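PDB 6VXC: trans-4-hydroxy-L-proline dehydratase from Clostridioides difficile 70-100-2010, which uses a glycyl radical to dehydrate trans-4-hydroxy-L-proline to (S)-1-pyrroline-5-carboxylate, a step in the anaerobic breakdown of this amino acid. Local coordinates for residues 193-198 against 550-555; 282-287 against 332-337; 151-154 against 159-162. One frame throughout, in Å; residues are numbered along the deposited sequence.

Interaction 1: residues 193-198 against 550-555; sequences LDLKKD and DCIEKG
Asp198 and Ile552 mark where two helical backbones come closest, their CA atoms 7.6 Å apart. Residues 193-198 are unbroken helix, whereas 551-554 form a single short turn. That turn ends in a Schellman motif: Gly555, the C-prime residue, takes up positive phi, a conformation easy for a residue without a side chain, and its N bonds to Ile552 O, while Lys556 N reaches Cys551 O. On the 550-555 side, Ile552 makes every touch. A chi1 of -69° puts CG1 beside the backbone N and CG2 anti to it, directing CD1 to Leu195 CD2 (4.1 Å) and CG2 to Asp198 CB (4.4 Å). The Leu195 and Ile552 side chains cross at about a right angle, and the touch is light and purely van der Waals. A branched aliphatic residue suits this place because it can serve two neighbours one helical turn apart. Asp198 offers its methylene to the isoleucine and sends its carboxylate to a salt bridge with Lys190. Ile552 O, which also takes the Gly555 N-H, accepts a hydrogen bond from Arg202 NE, a polar link to helix 192-205. Helix 214-248 backs both sides, with Cys228 against Leu195 and Met224 against Ile552.

Interaction 2: residues 282-287 against 332-337; sequences MYWFVH and ECLWVK
Trp284 meets Lys337 and Leu334 because its CG stands anti to the backbone N (chi1 -171°), which carries the indole across to the second helix. Lys337 answers with a chain bent at chi2 and chi3 (both -56°), so that it folds beside the indole instead of running straight out. Its CB sits over one face of the indole, 3.8 Å from the centroid of the six-membered ring and 20° off the ring normal, a CH-pi contact. Further along the same chain, CE comes within 3.7 Å of Trp284 NE1. The backbone joins in as well: Trp284 CZ2 packs 3.6 Å from Lys337 O. Leu334, one turn earlier, brings CD1 obliquely to Trp284 CE3 at 3.8 Å. Lysine suits this buried place because its methylenes pack as a hydrocarbon while its ammonium group reaches Glu92 and Glu87, which probably offset its charge in the interior. The indole N-H is likewise satisfied, by Gly91 O. Behind the tryptophan, its CZ3 lies 3.4 Å above the plane of the His287 ring, over the centre. That imidazole is held by a nearly straight hydrogen bond of 2.8 Å between Tyr283 OH and His287 ND1, one turn apart on the same helix, which should restrict its rotation. Phe338 adds an edge-to-face contact to Trp284. This is buried helix-helix packing round one tryptophan, joining helices 276-293 and 324-339 in the pyruvate formate-lyase-like region, which in this family is built round a ten-stranded alpha/beta barrel.

Interaction 3: residues 151-154 against 159-162; sequences KIIN and EWLA
Ile153 has the largest share of surface buried here, followed by Leu161 and then Trp160; together they fill the angle between two helices. Each branch of the isoleucine has its own partner. CG2 meets Leu161 CD2 at 4.1 Å, the two side chains passing at a slant, while CD1 approaches Trp160 CZ3 obliquely at 4.3 Å. The fork follows from its torsions: CG2 stands anti to the backbone N, CG1 lies beside that N (chi1 -67°), and a chi2 of -62° turns CD1 to the indole. Two short consecutive helices, 148-155 and 158-166, joined by a two-residue connection, meet at a corner whose inner side is closed by nonpolar side chains. At the start of the second helix, Thr157 OG1 accepts a hydrogen bond from Trp160 N. Leucine and isoleucine suit the partly exposed side of this wedge, since their branched ends can fit together without needing polar partners. Tryptophan suits the buried side, where its broad ring system also stacks on Tyr164 and meets Phe169 edge-to-face. Alongside this helix pair runs the long helix 506-538, where Ile152 packs on Ile531 and Ile534, and Glu159 on Tyr519.

Overall arrangement
All three interactions join helices within the pyruvate formate-lyase-like region, and all three lie away from the probable catalytic Cys454 and Glu456. Along the chain, interaction 3 comes first and is closed locally, between two consecutive helices. Interaction 1 then opens, with interaction 2 nested inside its loop. Interactions 1 and 2 are neighbours, their centres 24 Å apart and nearest atoms about 7 Å apart, without touching. Interaction 3 lies 37 and 38 Å from them, centre to centre, and on the opposite side of the chain's centre from interaction 2. Interaction 3 thus joins chain neighbours, while interactions 1 and 2 bring together helices separated by about 350 and 45 residues.

Interaction 1: residues 193-198 against 550-555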
ATOM      1  N   LEU A 193      26.602  -6.980 -10.887  1.00 14.98           N
ATOM      2  CA  LEU A 193      27.869  -7.694 -10.935  1.00 14.41           C
ATOM      3  C   LEU A 193      28.615  -7.562  -9.617  1.00 17.11           C
ATOM      4  O   LEU A 193      29.250  -8.521  -9.170  1.00 15.72           O
ATOM      5  CB  LEU A 193      28.737  -7.187 -12.085  1.00 19.15           C
ATOM      6  CG  LEU A 193      28.217  -7.496 -13.472  1.00 16.11           C
ATOM      7  CD1 LEU A 193      29.073  -6.775 -14.488  1.00 24.11           C
ATOM      8  CD2 LEU A 193      28.223  -9.008 -13.714  1.00 20.80           C
ATOM      9  N   ASP A 194      28.553  -6.381  -8.987  1.00 17.05           N
ATOM     10  CA  ASP A 194      29.151  -6.204  -7.661  1.00 15.35           C
ATOM     11  C   ASP A 194      28.481  -7.102  -6.625  1.00 17.07           C
ATOM     12  O   ASP A 194      29.150  -7.717  -5.785  1.00 18.26           O
ATOM     13  CB  ASP A 194      29.031  -4.754  -7.198  1.00 13.63           C
ATOM     14  CG  ASP A 194      29.820  -3.785  -8.046  1.00 20.97           C
ATOM     15  OD1 ASP A 194      30.944  -4.126  -8.477  1.00 20.44           O
ATOM     16  OD2 ASP A 194      29.304  -2.663  -8.262  1.00 22.05           O
ATOM     17  N   LEU A 195      27.145  -7.114  -6.611  1.00 17.36           N
ATOM     18  CA  LEU A 195      26.433  -7.926  -5.632  1.00 14.04           C
ATOM     19  C   LEU A 195      26.759  -9.393  -5.850  1.00 15.53           C
ATOM     20  O   LEU A 195      26.969 -10.139  -4.893  1.00 16.68           O
ATOM     21  CB  LEU A 195      24.928  -7.670  -5.740  1.00 13.36           C
ATOM     22  CG  LEU A 195      24.462  -6.251  -5.354  1.00 12.87           C
ATOM     23  CD1 LEU A 195      23.014  -5.967  -5.778  1.00 13.24           C
ATOM     24  CD2 LEU A 195      24.597  -6.046  -3.864  1.00 14.66           C
ATOM     25  N   LYS A 196      26.872  -9.810  -7.113  1.00 17.44           N
ATOM     26  CA  LYS A 196      27.228 -11.202  -7.372  1.00 17.23           C
ATOM     27  C   LYS A 196      28.596 -11.545  -6.788  1.00 19.03           C
ATOM     28  O   LYS A 196      28.773 -12.608  -6.193  1.00 18.54           O
ATOM     29  CB  LYS A 196      27.190 -11.497  -8.868  1.00 17.65           C
ATOM     30  CG  LYS A 196      27.369 -12.975  -9.150  1.00 21.84           C
ATOM     31  CD  LYS A 196      27.306 -13.301 -10.621  1.00 23.11           C
ATOM     32  CE  LYS A 196      27.628 -14.775 -10.843  1.00 29.17           C
ATOM     33  NZ  LYS A 196      27.587 -15.120 -12.279  1.00 29.25           N
ATOM     34  N   LYS A 197      29.568 -10.639  -6.910  1.00 17.99           N
ATOM     35  CA  LYS A 197      30.864 -10.883  -6.282  1.00 21.45           C
ATOM     36  C   LYS A 197      30.728 -10.989  -4.772  1.00 17.79           C
ATOM     37  O   LYS A 197      31.406 -11.800  -4.135  1.00 20.01           O
ATOM     38  CB  LYS A 197      31.851  -9.772  -6.650  1.00 20.24           C
ATOM     39  CG  LYS A 197      32.303  -9.825  -8.088  1.00 27.41           C
ATOM     40  CD  LYS A 197      33.349  -8.769  -8.391  1.00 33.18           C
ATOM     41  CE  LYS A 197      34.034  -9.057  -9.715  1.00 38.37           C
ATOM     42  NZ  LYS A 197      34.821  -7.883 -10.192  1.00 50.68           N
ATOM     43  N   ASP A 198      29.892 -10.139  -4.176  1.00 17.54           N
ATOM     44  CA  ASP A 198      29.615 -10.262  -2.751  1.00 17.70           C
ATOM     45  C   ASP A 198      29.030 -11.633  -2.423  1.00 18.44           C
ATOM     46  O   ASP A 198      29.380 -12.237  -1.405  1.00 18.72           O
ATOM     47  CB  ASP A 198      28.653  -9.163  -2.292  1.00 15.31           C
ATOM     48  CG  ASP A 198      29.259  -7.760  -2.366  1.00 23.04           C
ATOM     49  OD1 ASP A 198      30.496  -7.614  -2.462  1.00 27.33           O
ATOM     50  OD2 ASP A 198      28.476  -6.792  -2.319  1.00 26.07           O
ATOM     51  N   ASP A 550      20.570  -7.182   5.148  1.00 13.82           N
ATOM     52  CA  ASP A 550      21.194  -8.311   5.660  1.00 15.58           C
ATOM     53  C   ASP A 550      21.040  -9.622   4.929  1.00 13.04           C
ATOM     54  O   ASP A 550      21.662 -10.531   5.339  1.00 16.13           O
ATOM     55  CB  ASP A 550      21.609  -8.289   7.129  1.00 15.29           C
ATOM     56  CG  ASP A 550      21.775  -6.892   7.692  1.00 17.55           C
ATOM     57  OD1 ASP A 550      22.317  -6.020   7.062  1.00 18.83           O
ATOM     58  OD2 ASP A 550      21.322  -6.692   8.780  1.00 18.72           O
ATOM     59  N   CYS A 551      20.343  -9.657   3.782  1.00 15.27           N
ATOM     60  CA  CYS A 551      20.087 -10.996   3.260  1.00 14.62           C
ATOM     61  C   CYS A 551      21.377 -11.676   2.813  1.00 15.14           C
ATOM     62  O   CYS A 551      21.611 -12.845   3.139  1.00 16.23           O
ATOM     63  CB  CYS A 551      19.075 -10.936   2.108  1.00 12.20           C
ATOM     64  SG  CYS A 551      17.434 -10.316   2.605  1.00 17.04           S
ATOM     65  N   ILE A 552      22.236 -10.957   2.079  1.00 16.20           N
ATOM     66  CA  ILE A 552      23.483 -11.559   1.596  1.00 16.87           C
ATOM     67  C   ILE A 552      24.379 -11.944   2.768  1.00 18.91           C
ATOM     68  O   ILE A 552      24.856 -13.082   2.860  1.00 18.20           O
ATOM     69  CB  ILE A 552      24.199 -10.612   0.604  1.00 16.50           C
ATOM     70  CG1 ILE A 552      23.410 -10.505  -0.708  1.00 15.45           C
ATOM     71  CG2 ILE A 552      25.645 -11.041   0.358  1.00 17.47           C
ATOM     72  CD1 ILE A 552      23.936  -9.458  -1.698  1.00 14.28           C
ATOM     73  N   GLU A 553      24.589 -11.012   3.698  1.00 16.29           N
ATOM     74  CA  GLU A 553      25.436 -11.283   4.860  1.00 18.36           C
ATOM     75  C   GLU A 553      24.915 -12.457   5.683  1.00 18.18           C
ATOM     76  O   GLU A 553      25.698 -13.301   6.137  1.00 16.10           O
ATOM     77  CB  GLU A 553      25.541 -10.020   5.719  1.00 20.90           C
ATOM     78  CG  GLU A 553      26.294 -10.167   7.024  1.00 28.46           C
ATOM     79  CD  GLU A 553      26.360  -8.855   7.816  1.00 37.52           C
ATOM     80  OE1 GLU A 553      25.943  -7.805   7.284  1.00 38.07           O
ATOM     81  OE2 GLU A 553      26.812  -8.880   8.981  1.00 46.13           O
ATOM     82  N   LYS A 554      23.595 -12.523   5.893  1.00 20.93           N
ATOM     83  CA  LYS A 554      23.003 -13.625   6.647  1.00 16.87           C
ATOM     84  C   LYS A 554      22.941 -14.919   5.853  1.00 15.89           C
ATOM     85  O   LYS A 554      22.799 -15.989   6.453  1.00 18.60           O
ATOM     86  CB  LYS A 554      21.574 -13.287   7.078  1.00 15.91           C
ATOM     87  CG  LYS A 554      21.412 -12.236   8.157  1.00 13.06           C
ATOM     88  CD  LYS A 554      19.934 -12.065   8.439  1.00 14.80           C
ATOM     89  CE  LYS A 554      19.644 -11.091   9.556  1.00 14.23           C
ATOM     90  NZ  LYS A 554      18.163 -11.049   9.817  1.00 17.66           N
ATOM     91  N   GLY A 555      23.057 -14.847   4.534  1.00 15.11           N
ATOM     92  CA  GLY A 555      22.744 -15.965   3.676  1.00 16.90           C
ATOM     93  C   GLY A 555      21.323 -16.447   3.862  1.00 14.92           C
ATOM     94  O   GLY A 555      21.076 -17.650   3.983  1.00 16.31           O
TER

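Interaction 2: residues 282-287 against 332-337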
ATOM      1  N   MET A 282      18.472   2.616 -13.453  1.00 13.07           N
ATOM      2  CA  MET A 282      18.766   1.504 -12.545  1.00 13.03           C
ATOM      3  C   MET A 282      17.577   1.235 -11.621  1.00 13.64           C
ATOM      4  O   MET A 282      17.131   0.091 -11.483  1.00 14.66           O
ATOM      5  CB  MET A 282      20.038   1.792 -11.732  1.00 11.16           C
ATOM      6  CG  MET A 282      20.300   0.850 -10.537  1.00 12.15           C
ATOM      7  SD  MET A 282      20.747  -0.856 -11.002  1.00 17.08           S
ATOM      8  CE  MET A 282      22.525  -0.732 -10.937  1.00 14.90           C
ATOM      9  N   TYR A 283      17.032   2.281 -10.993  1.00 12.86           N
ATOM     10  CA  TYR A 283      15.876   2.061 -10.138  1.00 11.06           C
ATOM     11  C   TYR A 283      14.751   1.392 -10.915  1.00 13.02           C
ATOM     12  O   TYR A 283      14.144   0.430 -10.432  1.00 14.06           O
ATOM     13  CB  TYR A 283      15.352   3.355  -9.497  1.00 11.93           C
ATOM     14  CG  TYR A 283      14.010   3.006  -8.895  1.00 12.46           C
ATOM     15  CD1 TYR A 283      13.933   2.331  -7.685  1.00 10.93           C
ATOM     16  CD2 TYR A 283      12.840   3.187  -9.616  1.00 12.91           C
ATOM     17  CE1 TYR A 283      12.726   1.929  -7.174  1.00 10.47           C
ATOM     18  CE2 TYR A 283      11.622   2.775  -9.111  1.00 10.65           C
ATOM     19  CZ  TYR A 283      11.580   2.140  -7.897  1.00  9.67           C
ATOM     20  OH  TYR A 283      10.385   1.733  -7.396  1.00 13.26           O
ATOM     21  N   TRP A 284      14.454   1.889 -12.126  1.00 12.53           N
ATOM     22  CA  TRP A 284      13.289   1.380 -12.842  1.00 11.77           C
ATOM     23  C   TRP A 284      13.473  -0.072 -13.272  1.00 12.57           C
ATOM     24  O   TRP A 284      12.509  -0.845 -13.267  1.00 14.49           O
ATOM     25  CB  TRP A 284      12.946   2.261 -14.051  1.00 10.73           C
ATOM     26  CG  TRP A 284      11.623   1.820 -14.606  1.00 11.89           C
ATOM     27  CD1 TRP A 284      11.385   1.250 -15.819  1.00 11.83           C
ATOM     28  CD2 TRP A 284      10.360   1.846 -13.919  1.00 12.17           C
ATOM     29  NE1 TRP A 284      10.056   0.937 -15.943  1.00 14.32           N
ATOM     30  CE2 TRP A 284       9.400   1.299 -14.793  1.00 12.18           C
ATOM     31  CE3 TRP A 284       9.948   2.298 -12.662  1.00  9.74           C
ATOM     32  CZ2 TRP A 284       8.059   1.171 -14.444  1.00  9.35           C
ATOM     33  CZ3 TRP A 284       8.605   2.180 -12.316  1.00 10.16           C
ATOM     34  CH2 TRP A 284       7.680   1.617 -13.207  1.00 10.65           C
ATOM     35  N   PHE A 285      14.692  -0.459 -13.670  1.00 15.26           N
ATOM     36  CA  PHE A 285      14.958  -1.863 -13.984  1.00 13.33           C
ATOM     37  C   PHE A 285      14.734  -2.747 -12.761  1.00 13.15           C
ATOM     38  O   PHE A 285      14.128  -3.823 -12.855  1.00 15.00           O
ATOM     39  CB  PHE A 285      16.390  -2.028 -14.505  1.00 11.14           C
ATOM     40  CG  PHE A 285      16.552  -1.752 -15.982  1.00 14.72           C
ATOM     41  CD1 PHE A 285      15.505  -1.975 -16.875  1.00 13.61           C
ATOM     42  CD2 PHE A 285      17.771  -1.300 -16.484  1.00 12.12           C
ATOM     43  CE1 PHE A 285      15.660  -1.728 -18.242  1.00 15.68           C
ATOM     44  CE2 PHE A 285      17.942  -1.052 -17.856  1.00 13.50           C
ATOM     45  CZ  PHE A 285      16.887  -1.269 -18.737  1.00 13.19           C
ATOM     46  N   VAL A 286      15.246  -2.320 -11.608  1.00 13.87           N
ATOM     47  CA  VAL A 286      15.018  -3.055 -10.368  1.00 12.63           C
ATOM     48  C   VAL A 286      13.522  -3.141 -10.079  1.00 12.06           C
ATOM     49  O   VAL A 286      13.016  -4.187  -9.670  1.00 14.07           O
ATOM     50  CB  VAL A 286      15.782  -2.399  -9.199  1.00 11.06           C
ATOM     51  CG1 VAL A 286      15.411  -3.063  -7.876  1.00 10.91           C
ATOM     52  CG2 VAL A 286      17.291  -2.428  -9.419  1.00 11.74           C
ATOM     53  N   HIS A 287      12.796  -2.046 -10.295  1.00 11.93           N
ATOM     54  CA  HIS A 287      11.345  -2.048 -10.108  1.00 13.12           C
ATOM     55  C   HIS A 287      10.669  -3.090 -11.003  1.00 13.29           C
ATOM     56  O   HIS A 287       9.903  -3.930 -10.523  1.00 13.94           O
ATOM     57  CB  HIS A 287      10.799  -0.641 -10.391  1.00 11.40           C
ATOM     58  CG  HIS A 287       9.326  -0.491 -10.185  1.00 11.13           C
ATOM     59  ND1 HIS A 287       8.790   0.295  -9.188  1.00  9.14           N
ATOM     60  CD2 HIS A 287       8.272  -0.975 -10.885  1.00 11.08           C
ATOM     61  CE1 HIS A 287       7.473   0.253  -9.255  1.00  9.71           C
ATOM     62  NE2 HIS A 287       7.130  -0.501 -10.282  1.00 10.12           N
ATOM     63  N   GLU A 332       9.674  13.288 -15.063  1.00 15.28           N
ATOM     64  CA  GLU A 332       8.367  13.179 -15.702  1.00 13.13           C
ATOM     65  C   GLU A 332       8.264  11.883 -16.484  1.00 12.69           C
ATOM     66  O   GLU A 332       7.216  11.232 -16.484  1.00 15.38           O
ATOM     67  CB  GLU A 332       8.095  14.398 -16.598  1.00 11.92           C
ATOM     68  CG  GLU A 332       7.773  15.650 -15.765  1.00 12.62           C
ATOM     69  CD  GLU A 332       7.442  16.925 -16.562  1.00 15.73           C
ATOM     70  OE1 GLU A 332       7.327  16.884 -17.811  1.00 17.28           O
ATOM     71  OE2 GLU A 332       7.298  17.981 -15.900  1.00 16.02           O
ATOM     72  N   CYS A 333       9.358  11.471 -17.120  1.00 13.65           N
ATOM     73  CA  CYS A 333       9.383  10.160 -17.759  1.00 12.60           C
ATOM     74  C   CYS A 333       9.154   9.052 -16.740  1.00 11.52           C
ATOM     75  O   CYS A 333       8.351   8.146 -16.973  1.00 13.60           O
ATOM     76  CB  CYS A 333      10.712   9.950 -18.495  1.00 12.38           C
ATOM     77  SG  CYS A 333      10.943  10.914 -20.008  1.00 17.88           S
ATOM     78  N   LEU A 334       9.868   9.105 -15.611  1.00 13.84           N
ATOM     79  CA  LEU A 334       9.686   8.133 -14.534  1.00 12.26           C
ATOM     80  C   LEU A 334       8.234   8.076 -14.061  1.00 11.76           C
ATOM     81  O   LEU A 334       7.670   6.990 -13.884  1.00 12.33           O
ATOM     82  CB  LEU A 334      10.609   8.469 -13.364  1.00 12.23           C
ATOM     83  CG  LEU A 334      10.535   7.439 -12.225  1.00 10.63           C
ATOM     84  CD1 LEU A 334      10.836   6.028 -12.751  1.00  9.00           C
ATOM     85  CD2 LEU A 334      11.471   7.797 -11.091  1.00 10.38           C
ATOM     86  N   TRP A 335       7.626   9.245 -13.828  1.00 10.57           N
ATOM     87  CA  TRP A 335       6.236   9.294 -13.382  1.00 11.63           C
ATOM     88  C   TRP A 335       5.331   8.531 -14.337  1.00 12.87           C
ATOM     89  O   TRP A 335       4.486   7.730 -13.911  1.00 11.29           O
ATOM     90  CB  TRP A 335       5.777  10.754 -13.255  1.00  9.65           C
ATOM     91  CG  TRP A 335       5.657  11.234 -11.825  1.00  9.13           C
ATOM     92  CD1 TRP A 335       4.562  11.766 -11.241  1.00  7.98           C
ATOM     93  CD2 TRP A 335       6.665  11.180 -10.807  1.00  7.95           C
ATOM     94  NE1 TRP A 335       4.812  12.060  -9.926  1.00  7.64           N
ATOM     95  CE2 TRP A 335       6.099  11.713  -9.633  1.00  8.92           C
ATOM     96  CE3 TRP A 335       7.997  10.757 -10.779  1.00  8.85           C
ATOM     97  CZ2 TRP A 335       6.810  11.831  -8.444  1.00 10.44           C
ATOM     98  CZ3 TRP A 335       8.707  10.863  -9.586  1.00 10.73           C
ATOM     99  CH2 TRP A 335       8.114  11.400  -8.440  1.00  8.14           C
ATOM    100  N   VAL A 336       5.512   8.753 -15.642  1.00 11.49           N
ATOM    101  CA  VAL A 336       4.700   8.051 -16.626  1.00 11.43           C
ATOM    102  C   VAL A 336       4.935   6.545 -16.538  1.00 12.05           C
ATOM    103  O   VAL A 336       3.999   5.754 -16.685  1.00 13.27           O
ATOM    104  CB  VAL A 336       4.988   8.587 -18.043  1.00 12.77           C
ATOM    105  CG1 VAL A 336       4.346   7.685 -19.077  1.00 10.78           C
ATOM    106  CG2 VAL A 336       4.515  10.044 -18.188  1.00  9.79           C
ATOM    107  N   LYS A 337       6.184   6.120 -16.307  1.00 14.22           N
ATOM    108  CA  LYS A 337       6.459   4.683 -16.215  1.00 12.14           C
ATOM    109  C   LYS A 337       5.664   4.036 -15.083  1.00 14.21           C
ATOM    110  O   LYS A 337       5.075   2.965 -15.264  1.00 14.64           O
ATOM    111  CB  LYS A 337       7.949   4.406 -16.038  1.00 10.00           C
ATOM    112  CG  LYS A 337       8.838   4.883 -17.174  1.00 14.59           C
ATOM    113  CD  LYS A 337       8.421   4.301 -18.545  1.00 18.90           C
ATOM    114  CE  LYS A 337       8.380   2.795 -18.601  1.00 16.88           C
ATOM    115  NZ  LYS A 337       7.984   2.253 -19.954  1.00 15.87           N
TER

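Interaction 3: residues 151-154 against 159-162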
ATOM      1  N   LYS A 151      -2.847 -23.879  -1.418  1.00 19.65           N
ATOM      2  CA  LYS A 151      -2.077 -24.274  -0.242  1.00 16.34           C
ATOM      3  C   LYS A 151      -2.556 -23.542   1.011  1.00 19.49           C
ATOM      4  O   LYS A 151      -2.654 -24.137   2.088  1.00 19.45           O
ATOM      5  CB  LYS A 151      -0.598 -24.000  -0.494  1.00 18.49           C
ATOM      6  CG  LYS A 151      -0.042 -24.814  -1.649  1.00 20.59           C
ATOM      7  CD  LYS A 151       1.362 -24.437  -2.054  1.00 22.36           C
ATOM      8  CE  LYS A 151       1.782 -25.321  -3.233  1.00 22.03           C
ATOM      9  NZ  LYS A 151       3.034 -24.817  -3.816  1.00 33.63           N
ATOM     10  N   ILE A 152      -2.853 -22.250   0.891  1.00 17.63           N
ATOM     11  CA  ILE A 152      -3.308 -21.478   2.043  1.00 13.46           C
ATOM     12  C   ILE A 152      -4.712 -21.903   2.459  1.00 14.68           C
ATOM     13  O   ILE A 152      -4.950 -22.287   3.610  1.00 14.63           O
ATOM     14  CB  ILE A 152      -3.247 -19.976   1.727  1.00 15.04           C
ATOM     15  CG1 ILE A 152      -1.790 -19.558   1.570  1.00 14.64           C
ATOM     16  CG2 ILE A 152      -3.963 -19.170   2.801  1.00 13.79           C
ATOM     17  CD1 ILE A 152      -1.629 -18.168   1.015  1.00 18.22           C
ATOM     18  N   ILE A 153      -5.661 -21.834   1.525  1.00 14.00           N
ATOM     19  CA  ILE A 153      -7.056 -22.083   1.876  1.00 15.64           C
ATOM     20  C   ILE A 153      -7.218 -23.480   2.454  1.00 16.05           C
ATOM     21  O   ILE A 153      -7.927 -23.674   3.442  1.00 17.33           O
ATOM     22  CB  ILE A 153      -7.978 -21.852   0.662  1.00 18.56           C
ATOM     23  CG1 ILE A 153      -8.000 -20.374   0.275  1.00 22.68           C
ATOM     24  CG2 ILE A 153      -9.409 -22.227   0.997  1.00 23.00           C
ATOM     25  CD1 ILE A 153      -8.539 -19.465   1.379  1.00 19.24           C
ATOM     26  N   ASN A 154      -6.552 -24.471   1.860  1.00 16.98           N
ATOM     27  CA  ASN A 154      -6.685 -25.835   2.358  1.00 18.36           C
ATOM     28  C   ASN A 154      -6.054 -26.029   3.727  1.00 18.34           C
ATOM     29  O   ASN A 154      -6.370 -27.012   4.399  1.00 19.41           O
ATOM     30  CB  ASN A 154      -6.099 -26.809   1.345  1.00 19.95           C
ATOM     31  CG  ASN A 154      -6.915 -26.845   0.081  1.00 25.01           C
ATOM     32  OD1 ASN A 154      -8.103 -26.512   0.101  1.00 26.62           O
ATOM     33  ND2 ASN A 154      -6.298 -27.234  -1.022  1.00 28.97           N
ATOM     34  N   GLU A 159     -12.690 -22.405  11.762  1.00 16.30           N
ATOM     35  CA  GLU A 159     -12.968 -21.140  12.434  1.00 13.66           C
ATOM     36  C   GLU A 159     -12.448 -19.946  11.629  1.00 14.62           C
ATOM     37  O   GLU A 159     -13.109 -18.904  11.561  1.00 14.89           O
ATOM     38  CB  GLU A 159     -12.369 -21.143  13.843  1.00 15.44           C
ATOM     39  CG  GLU A 159     -13.020 -22.085  14.848  1.00 18.81           C
ATOM     40  CD  GLU A 159     -12.522 -23.532  14.784  1.00 20.99           C
ATOM     41  OE1 GLU A 159     -11.660 -23.886  13.954  1.00 19.27           O
ATOM     42  OE2 GLU A 159     -13.015 -24.327  15.599  1.00 33.42           O
ATOM     43  N   TRP A 160     -11.242 -20.066  11.065  1.00 16.21           N
ATOM     44  CA  TRP A 160     -10.675 -19.043  10.177  1.00 11.89           C
ATOM     45  C   TRP A 160     -11.540 -18.847   8.939  1.00 13.68           C
ATOM     46  O   TRP A 160     -11.818 -17.714   8.528  1.00 13.46           O
ATOM     47  CB  TRP A 160      -9.257 -19.456   9.768  1.00 11.29           C
ATOM     48  CG  TRP A 160      -8.421 -18.427   9.018  1.00 10.30           C
ATOM     49  CD1 TRP A 160      -7.415 -17.666   9.541  1.00 11.32           C
ATOM     50  CD2 TRP A 160      -8.507 -18.073   7.630  1.00 11.19           C
ATOM     51  NE1 TRP A 160      -6.873 -16.858   8.575  1.00 11.23           N
ATOM     52  CE2 TRP A 160      -7.525 -17.084   7.391  1.00 11.67           C
ATOM     53  CE3 TRP A 160      -9.319 -18.484   6.568  1.00 11.52           C
ATOM     54  CZ2 TRP A 160      -7.334 -16.507   6.133  1.00 12.13           C
ATOM     55  CZ3 TRP A 160      -9.133 -17.906   5.317  1.00 10.61           C
ATOM     56  CH2 TRP A 160      -8.152 -16.923   5.111  1.00 12.42           C
ATOM     57  N   LEU A 161     -11.929 -19.951   8.297  1.00 15.24           N
ATOM     58  CA  LEU A 161     -12.730 -19.863   7.080  1.00 14.35           C
ATOM     59  C   LEU A 161     -14.079 -19.218   7.359  1.00 13.02           C
ATOM     60  O   LEU A 161     -14.580 -18.443   6.545  1.00 17.26           O
ATOM     61  CB  LEU A 161     -12.906 -21.255   6.459  1.00 16.26           C
ATOM     62  CG  LEU A 161     -11.631 -21.840   5.837  1.00 20.55           C
ATOM     63  CD1 LEU A 161     -11.705 -23.360   5.667  1.00 20.73           C
ATOM     64  CD2 LEU A 161     -11.344 -21.173   4.491  1.00 16.72           C
ATOM     65  N   ALA A 162     -14.694 -19.538   8.491  1.00 16.05           N
ATOM     66  CA  ALA A 162     -15.969 -18.911   8.820  1.00 15.93           C
ATOM     67  C   ALA A 162     -15.797 -17.413   9.053  1.00 13.73           C
ATOM     68  O   ALA A 162     -16.577 -16.605   8.535  1.00 15.64           O
ATOM     69  CB  ALA A 162     -16.588 -19.590  10.041  1.00 13.51           C
TER